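Local coordinates for protein 3-phosphoshikimate 1-carboxyvinyltransferase (Streptomyces sviceus, PDB 7M0O) that probably transfers the enolpyruvyl group of phosphoenolpyruvate to the 5-hydroxyl of shikimate-3-phosphate, the sixth step of chorismate biosynthesis, as an EPSP synthase, at residues Arg326-Leu334 with Thr343-His351. Residues are numbered along the deposited sequence; the frame is centred on the assembly and turned at random.
Sequences RLEACAENL and TGPDWIEIH. With PO4 (phosphate ion), chain B.
L327 drives its forked end into the hairpin of T343-H351. Its CG stands anti to the backbone N (chi1 -159°), which carries both methyls across to the strands: CD1 sits 3.6 Å from W347 O, and CD2 lies 3.6 Å from T343 CG2 while sliding past the I348 side chain. I348, extended through both torsions, lays CD1 against the helix backbone between L327 and A331, 3.9 Å from L327 O, with C330 CB beside it. T343 CG2 and I348 CD1 both come up against A331 CB. Farther along, L334 crosses I350 at about a right angle, its CD1 3.7 Å from I350 CG1. V341 and A301 add to this apolar layer. The polar rim is looser and partly exposed: T343 OG1 stays 4.0 Å from E328 OE2, which is salt-bridged instead to R320; R320 also hydrogen-bonds G344 O. With the L327 fork cut back to an alanine, a gap would probably open between T343, W347 O and I348, leaving the first helical turn less firmly seated. The helix runs nearly parallel to strand 347-351 (16° between axes) and packs on the mixed sheet holding both hairpin strands. Across the helix, R326 holds O2 of a phosphate ion, probably from the crystallisation liquor, at its guanidinium edge, through NH1 (2.9 Å) and NH2 (2.8 Å), while NE is salt-bridged to D365; H366 and R367 also hydrogen-bond the ion. No hydrogen bond joins the two segments, so apolar packing seats the helix whose R326 is predicted to bind phosphoenolpyruvate.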
# COMPACT_ATOMS: atom_id res chain seq x y z
N ARG A 326 -16.24 -1.09 -10.52
CA ARG A 326 -15.97 0.34 -10.43
C ARG A 326 -16.25 1.08 -11.72
O ARG A 326 -16.57 2.27 -11.70
CB ARG A 326 -14.51 0.59 -10.03
CG ARG A 326 -14.21 0.33 -8.57
CD ARG A 326 -12.75 0.57 -8.24
NE ARG A 326 -12.54 0.41 -6.81
CZ ARG A 326 -11.36 0.32 -6.22
NH1 ARG A 326 -10.24 0.35 -6.92
NH2 ARG A 326 -11.29 0.20 -4.90
N LEU A 327 -16.14 0.38 -12.85
CA LEU A 327 -16.54 0.95 -14.13
C LEU A 327 -18.04 1.26 -14.12
O LEU A 327 -18.45 2.39 -14.40
CB LEU A 327 -16.15 0.00 -15.27
CG LEU A 327 -16.02 0.56 -16.69
CD1 LEU A 327 -15.12 -0.30 -17.59
CD2 LEU A 327 -17.38 0.74 -17.33
N GLU A 328 -18.86 0.28 -13.74
CA GLU A 328 -20.30 0.53 -13.70
C GLU A 328 -20.67 1.55 -12.64
O GLU A 328 -21.60 2.34 -12.84
CB GLU A 328 -21.06 -0.77 -13.46
CG GLU A 328 -21.01 -1.77 -14.59
CD GLU A 328 -21.72 -1.30 -15.85
OE1 GLU A 328 -22.74 -0.59 -15.76
OE2 GLU A 328 -21.24 -1.64 -16.94
N ALA A 329 -19.99 1.53 -11.49
CA ALA A 329 -20.31 2.46 -10.41
C ALA A 329 -20.00 3.90 -10.81
O ALA A 329 -20.77 4.82 -10.50
CB ALA A 329 -19.54 2.09 -9.14
N CYS A 330 -18.89 4.11 -11.52
CA CYS A 330 -18.60 5.44 -12.04
C CYS A 330 -19.66 5.90 -13.04
O CYS A 330 -20.12 7.04 -13.00
CB CYS A 330 -17.20 5.46 -12.67
SG CYS A 330 -15.88 5.54 -11.44
N ALA A 331 -20.03 5.01 -13.97
CA ALA A 331 -21.05 5.37 -14.96
C ALA A 331 -22.38 5.66 -14.28
O ALA A 331 -23.06 6.64 -14.62
CB ALA A 331 -21.20 4.25 -15.98
N GLU A 332 -22.78 4.83 -13.33
CA GLU A 332 -24.08 5.03 -12.70
C GLU A 332 -24.13 6.37 -11.98
O GLU A 332 -25.12 7.09 -12.07
CB GLU A 332 -24.38 3.88 -11.74
CG GLU A 332 -25.78 3.94 -11.16
CD GLU A 332 -26.01 2.93 -10.04
OE1 GLU A 332 -25.09 2.14 -9.73
OE2 GLU A 332 -27.13 2.93 -9.48
N ASN A 333 -23.06 6.72 -11.27
CA ASN A 333 -23.07 7.95 -10.50
C ASN A 333 -22.95 9.18 -11.40
O ASN A 333 -23.59 10.21 -11.15
CB ASN A 333 -21.97 7.90 -9.44
CG ASN A 333 -22.39 7.09 -8.22
OD1 ASN A 333 -23.36 7.43 -7.53
ND2 ASN A 333 -21.69 5.99 -7.97
N LEU A 334 -22.16 9.08 -12.47
CA LEU A 334 -22.04 10.18 -13.42
C LEU A 334 -23.38 10.44 -14.10
O LEU A 334 -23.77 11.60 -14.31
CB LEU A 334 -20.95 9.88 -14.45
CG LEU A 334 -19.52 10.19 -14.01
CD1 LEU A 334 -18.49 9.52 -14.95
CD2 LEU A 334 -19.31 11.69 -13.93
N THR A 343 -20.27 2.86 -22.12
CA THR A 343 -19.32 1.88 -21.60
C THR A 343 -19.20 0.70 -22.54
O THR A 343 -20.09 0.41 -23.35
CB THR A 343 -19.68 1.38 -20.19
OG1 THR A 343 -20.90 0.61 -20.24
CG2 THR A 343 -19.83 2.53 -19.18
N GLY A 344 -18.07 -0.00 -22.41
CA GLY A 344 -17.86 -1.25 -23.09
C GLY A 344 -17.20 -2.24 -22.16
O GLY A 344 -17.03 -2.00 -20.96
N PRO A 345 -16.80 -3.39 -22.70
CA PRO A 345 -16.24 -4.44 -21.83
C PRO A 345 -15.13 -3.95 -20.93
O PRO A 345 -15.07 -4.33 -19.75
CB PRO A 345 -15.74 -5.49 -22.82
CG PRO A 345 -16.65 -5.34 -23.98
CD PRO A 345 -16.99 -3.86 -24.08
N ASP A 346 -14.25 -3.07 -21.43
CA ASP A 346 -13.08 -2.67 -20.66
C ASP A 346 -12.79 -1.18 -20.82
O ASP A 346 -11.62 -0.77 -20.74
CB ASP A 346 -11.85 -3.49 -21.06
CG ASP A 346 -11.45 -3.30 -22.52
OD1 ASP A 346 -12.18 -2.66 -23.30
OD2 ASP A 346 -10.37 -3.81 -22.90
N TRP A 347 -13.82 -0.37 -21.03
CA TRP A 347 -13.62 1.06 -21.26
C TRP A 347 -14.85 1.82 -20.80
O TRP A 347 -15.95 1.27 -20.68
CB TRP A 347 -13.29 1.37 -22.73
CG TRP A 347 -14.35 0.97 -23.75
CD1 TRP A 347 -14.38 -0.19 -24.49
CD2 TRP A 347 -15.50 1.73 -24.15
NE1 TRP A 347 -15.48 -0.18 -25.34
CE2 TRP A 347 -16.18 0.98 -25.14
CE3 TRP A 347 -16.03 2.96 -23.76
CZ2 TRP A 347 -17.36 1.43 -25.74
CZ3 TRP A 347 -17.20 3.42 -24.37
CH2 TRP A 347 -17.86 2.65 -25.34
N ILE A 348 -14.65 3.11 -20.53
CA ILE A 348 -15.72 4.04 -20.18
C ILE A 348 -15.43 5.37 -20.86
O ILE A 348 -14.29 5.84 -20.85
CB ILE A 348 -15.85 4.19 -18.66
CG1 ILE A 348 -16.94 5.21 -18.30
CG2 ILE A 348 -14.51 4.57 -18.01
CD1 ILE A 348 -17.28 5.22 -16.81
N GLU A 349 -16.45 5.97 -21.49
CA GLU A 349 -16.31 7.24 -22.20
C GLU A 349 -17.28 8.24 -21.60
O GLU A 349 -18.50 8.00 -21.57
CB GLU A 349 -16.53 7.08 -23.70
CG GLU A 349 -16.16 8.34 -24.50
CD GLU A 349 -15.92 8.09 -25.99
OE1 GLU A 349 -15.71 6.93 -26.41
OE2 GLU A 349 -15.94 9.08 -26.76
N ILE A 350 -16.74 9.34 -21.09
CA ILE A 350 -17.49 10.35 -20.35
C ILE A 350 -17.59 11.60 -21.21
O ILE A 350 -16.58 12.13 -21.67
CB ILE A 350 -16.82 10.65 -19.00
CG1 ILE A 350 -16.71 9.38 -18.16
CG2 ILE A 350 -17.60 11.75 -18.26
CD1 ILE A 350 -15.49 9.30 -17.29
N HIS A 351 -18.81 12.11 -21.37
CA HIS A 351 -19.04 13.27 -22.22
C HIS A 351 -19.32 14.49 -21.36
O HIS A 351 -20.33 14.51 -20.63
CB HIS A 351 -20.19 12.98 -23.18
CG HIS A 351 -19.87 11.86 -24.13
ND1 HIS A 351 -19.25 12.08 -25.34
CD2 HIS A 351 -20.02 10.52 -24.01
CE1 HIS A 351 -19.06 10.92 -25.94
NE2 HIS A 351 -19.52 9.96 -25.16
P PO4 B . -7.81 -0.74 -3.58
O1 PO4 B . -6.46 -1.07 -4.14
O2 PO4 B . -8.55 0.09 -4.60
O3 PO4 B . -7.62 0.02 -2.29
O4 PO4 B . -8.52 -2.04 -3.32